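Local coordinates for putative type VI secretion protein (Escherichia coli, PDB 6SK0), which forms the trimeric spike at the tip of the type VI secretion system, helping puncture target membranes and carry and inhibit a phospholipase effector, at the interface of chains A and B. Residues are numbered along the deposited sequence; one frame, centred on the assembly and turned at random. Chains: chain A/B, Putative type VI secretion protein.

Contact 1: the interface of chains A and B. Residues chain A 511-512, 530-531, 542; chain B 521, 550.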
# COMPACT_ATOMS: atom_id res chain seq x y z
N GLY A 511 4.54 19.80 -38.13
CA GLY A 511 4.12 20.19 -36.81
C GLY A 511 2.89 19.48 -36.30
O GLY A 511 2.54 19.66 -35.13
N GLU A 512 2.20 18.71 -37.14
CA GLU A 512 1.06 17.91 -36.71
C GLU A 512 1.13 16.51 -37.28
O GLU A 512 0.11 15.94 -37.66
CB GLU A 512 -0.26 18.57 -37.10
CG GLU A 512 -0.41 19.97 -36.58
CD GLU A 512 -1.74 20.59 -36.95
OE1 GLU A 512 -1.99 21.74 -36.54
OE2 GLU A 512 -2.53 19.93 -37.64
N GLY A 530 1.78 10.40 -32.04
CA GLY A 530 2.05 11.78 -32.41
C GLY A 530 0.86 12.68 -32.21
O GLY A 530 0.27 12.70 -31.13
N HIS A 531 0.52 13.43 -33.24
CA HIS A 531 -0.54 14.44 -33.19
C HIS A 531 -1.86 13.76 -33.55
O HIS A 531 -2.34 13.81 -34.68
CB HIS A 531 -0.21 15.59 -34.13
CG HIS A 531 -1.22 16.70 -34.12
ND1 HIS A 531 -1.11 17.79 -33.29
CD2 HIS A 531 -2.33 16.89 -34.85
CE1 HIS A 531 -2.13 18.60 -33.51
NE2 HIS A 531 -2.89 18.07 -34.45
N GLU A 542 -1.96 14.17 -27.70
CA GLU A 542 -0.59 14.16 -28.18
C GLU A 542 0.17 13.04 -27.51
O GLU A 542 0.10 12.86 -26.29
CB GLU A 542 0.10 15.49 -27.91
CG GLU A 542 -0.64 16.69 -28.47
CD GLU A 542 -0.13 17.99 -27.89
OE1 GLU A 542 0.92 18.48 -28.35
OE2 GLU A 542 -0.78 18.52 -26.97
N TYR B 521 6.51 13.93 -34.27
CA TYR B 521 5.73 14.72 -33.33
C TYR B 521 5.94 14.22 -31.91
O TYR B 521 6.10 13.02 -31.66
CB TYR B 521 4.26 14.65 -33.70
CG TYR B 521 3.42 15.62 -32.93
CD1 TYR B 521 2.88 15.27 -31.70
CD2 TYR B 521 3.16 16.89 -33.42
CE1 TYR B 521 2.13 16.15 -30.99
CE2 TYR B 521 2.41 17.78 -32.71
CZ TYR B 521 1.89 17.41 -31.50
OH TYR B 521 1.13 18.29 -30.79
N ASP B 550 5.47 13.30 -25.22
CA ASP B 550 4.12 13.68 -24.83
C ASP B 550 3.52 12.60 -23.93
O ASP B 550 4.23 11.87 -23.25
CB ASP B 550 3.28 13.96 -26.07
CG ASP B 550 3.78 15.14 -26.85
OD1 ASP B 550 4.61 15.90 -26.30
OD2 ASP B 550 3.34 15.33 -28.00
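The ring of B:Tyr521 reaches into chain A with A:His531 over one of its faces and A:Gly511 and A:Glu542 at its edges. Above the ring centre sits the methylene CB of A:His531, 3.6 Å from the B:Tyr521 centroid in a CH-pi contact. The imidazole turns away from a parallel stack: its plane stands 73° to the phenol, with centroids 5.1 Å apart. Its CG-ND1 edge points at the phenol end of the tyrosine, and B:Tyr521 CZ lies in the imidazole plane. One face of that imidazole is lined within chain A by A:Glu512, whose CB comes in toward the rim, making it a second-shell support for the histidine. The backbone sets A:His531 CB over the phenol; with CG anti to the backbone N (chi1 -179°) the imidazole then swings toward the hydroxyl end. The resulting bond from A:His531 ND1 to B:Tyr521 OH is weak at 3.4 Å, though almost straight.

On the rim, A:Glu542 CB lies in the plane of the phenol, 3.7 Å from B:Tyr521 CE1. From there the extended glutamate chain slants across to the hydroxyl, its carboxylate turned 55° from the ring plane. B:Tyr521 OH donates to A:Glu542 OE1 over 2.4 Å, so short that the distance itself is doubtful; the hydroxyl comes from above the carboxylate plane. B:Asp550 approaches the glutamate stem from another direction, though not the opposite one, its CG 3.9 Å from A:Glu542 CB, so two side chains of chain B touch that methylene. Near the base of the ring, A:Gly530 brings its CA to 3.7 Å from B:Tyr521 CD1 with no side chain to intervene.

With one face under A:His531 CB, its edges against backbone and a methylene, and its hydroxyl met by polar groups, B:Tyr521 joins loops of two subunits and presumably stiffens this part of the VgrG spike.

Contact 2: the interface of chains A and B. Residues chain A 607, 648-651; chain B 655-658, 660.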
# COMPACT_ATOMS: atom_id res chain seq x y z
N ASP A 607 11.78 -6.76 6.57
CA ASP A 607 12.41 -7.71 5.66
C ASP A 607 13.25 -6.93 4.65
O ASP A 607 12.80 -6.58 3.56
CB ASP A 607 11.35 -8.57 4.98
CG ASP A 607 11.94 -9.69 4.13
OD1 ASP A 607 11.14 -10.41 3.49
OD2 ASP A 607 13.17 -9.85 4.09
N SER A 648 5.12 -14.57 -1.93
CA SER A 648 6.14 -15.22 -1.13
C SER A 648 7.06 -14.26 -0.40
O SER A 648 7.81 -14.70 0.46
CB SER A 648 7.01 -16.14 -2.01
OG SER A 648 6.22 -17.12 -2.65
N GLU A 649 7.01 -12.98 -0.72
CA GLU A 649 7.97 -12.04 -0.18
C GLU A 649 7.23 -10.90 0.48
O GLU A 649 6.05 -11.01 0.80
CB GLU A 649 8.90 -11.54 -1.28
CG GLU A 649 9.66 -12.65 -1.94
CD GLU A 649 10.99 -12.22 -2.51
OE1 GLU A 649 11.13 -11.04 -2.90
OE2 GLU A 649 11.91 -13.06 -2.56
N SER A 650 7.92 -9.80 0.72
CA SER A 650 7.35 -8.72 1.49
C SER A 650 6.79 -7.63 0.60
O SER A 650 7.21 -7.44 -0.55
CB SER A 650 8.40 -8.14 2.44
OG SER A 650 8.61 -9.02 3.52
N VAL A 651 5.82 -6.91 1.13
CA VAL A 651 5.35 -5.66 0.56
C VAL A 651 5.99 -4.54 1.36
O VAL A 651 5.80 -4.45 2.58
CB VAL A 651 3.82 -5.57 0.59
CG1 VAL A 651 3.36 -4.20 0.15
CG2 VAL A 651 3.22 -6.66 -0.29
N SER B 655 0.94 -10.08 1.98
CA SER B 655 2.33 -10.47 1.83
C SER B 655 2.49 -11.85 2.42
O SER B 655 2.03 -12.10 3.53
CB SER B 655 3.26 -9.46 2.52
OG SER B 655 3.00 -9.39 3.90
N GLY B 656 3.10 -12.75 1.65
CA GLY B 656 3.52 -14.01 2.23
C GLY B 656 4.53 -13.80 3.35
O GLY B 656 4.51 -14.49 4.36
N ASP B 657 5.42 -12.85 3.15
CA ASP B 657 6.37 -12.38 4.16
C ASP B 657 5.80 -11.14 4.86
O ASP B 657 4.59 -11.00 5.04
CB ASP B 657 7.74 -12.17 3.52
CG ASP B 657 8.50 -13.46 3.39
OD1 ASP B 657 9.56 -13.46 2.72
OD2 ASP B 657 8.05 -14.47 3.95
N ASN B 658 6.69 -10.31 5.37
CA ASN B 658 6.33 -9.08 6.05
C ASN B 658 5.58 -8.09 5.15
O ASN B 658 5.69 -8.10 3.93
CB ASN B 658 7.58 -8.40 6.58
CG ASN B 658 8.16 -9.08 7.78
OD1 ASN B 658 7.63 -10.06 8.27
ND2 ASN B 658 9.27 -8.55 8.26
N ASP B 660 6.04 -4.20 5.39
CA ASP B 660 6.85 -3.19 6.06
C ASP B 660 6.43 -1.82 5.57
O ASP B 660 6.33 -1.58 4.37
CB ASP B 660 8.34 -3.37 5.79
CG ASP B 660 8.77 -4.81 5.86
OD1 ASP B 660 9.99 -5.10 5.86
OD2 ASP B 660 7.89 -5.67 5.85
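A:Val651 and B:Asp660 pair through their backbones in the intertwined beta-helical shaft typical of VgrG spikes, and this is the tightly packed part. Strand 651-655 of chain A meets the start of strand 659-663 of chain B and the loop residue B:Asn658 before it: A:Val651 N donates to B:Asn658 O at 3.0 Å, and B:Asp660 N returns a bond to A:Val651 O at 2.8 Å, the pattern of parallel neighbours. One step back, B:Asp657 N binds A:Glu649 O from above the carbonyl plane. The side chain of B:Asp657 packs into the same seam, its CB 3.7 Å from A:Glu649 CA and close to the hydroxyl of A:Ser650.

Beside this backbone seam, that hydroxyl is gripped from both chains. A:Ser650 OG is beside its own backbone N (chi1 -74°), which turns it toward B:Asn658; there B:Asn658 N can donate to A:Ser650 OG across 3.0 Å. A:Ser650 OG in turn gives its hydrogen to A:Asp607 OD1 at 2.9 Å, using the anti lone pair of that carboxylate. This tie holds A:Asp607, just ahead of helix 608-618, against the strands. A:Asp607 N also donates to B:Asp660 OD1 on the syn side, at a rather short 2.5 Å. The nearby helix start may favour a charge on B:Asp660, against which the A:Asp607 carboxylate would work.

The looser side belongs to A:Glu649, which contributes mainly backbone; its carboxylate points away from the seam, with OE2 5.8 Å from B:Asp657 OD1. B:Asp657 OD1 and A:Ser648 O, both normally acceptors, form a doubtful pair. B:Asn658 ND2 merely passes near A:Asp607.

Contact 1 and contact 2 lie about 43 Å apart, measured between the centres of their C-alpha atoms, along the same A-B interface, and share no residue. Contact 1 depends on side chains reaching between loops, with one aromatic ring as its centrepiece; contact 2 is stitched mostly by backbone bonds between strands and adds the start of a helix. Strand 651-655 serves contact 2 from both chains, through different residues. Since the assembly holds three copies, the same kinds of joint can recur around the spike, so the subunits are tied together at separate levels of its length.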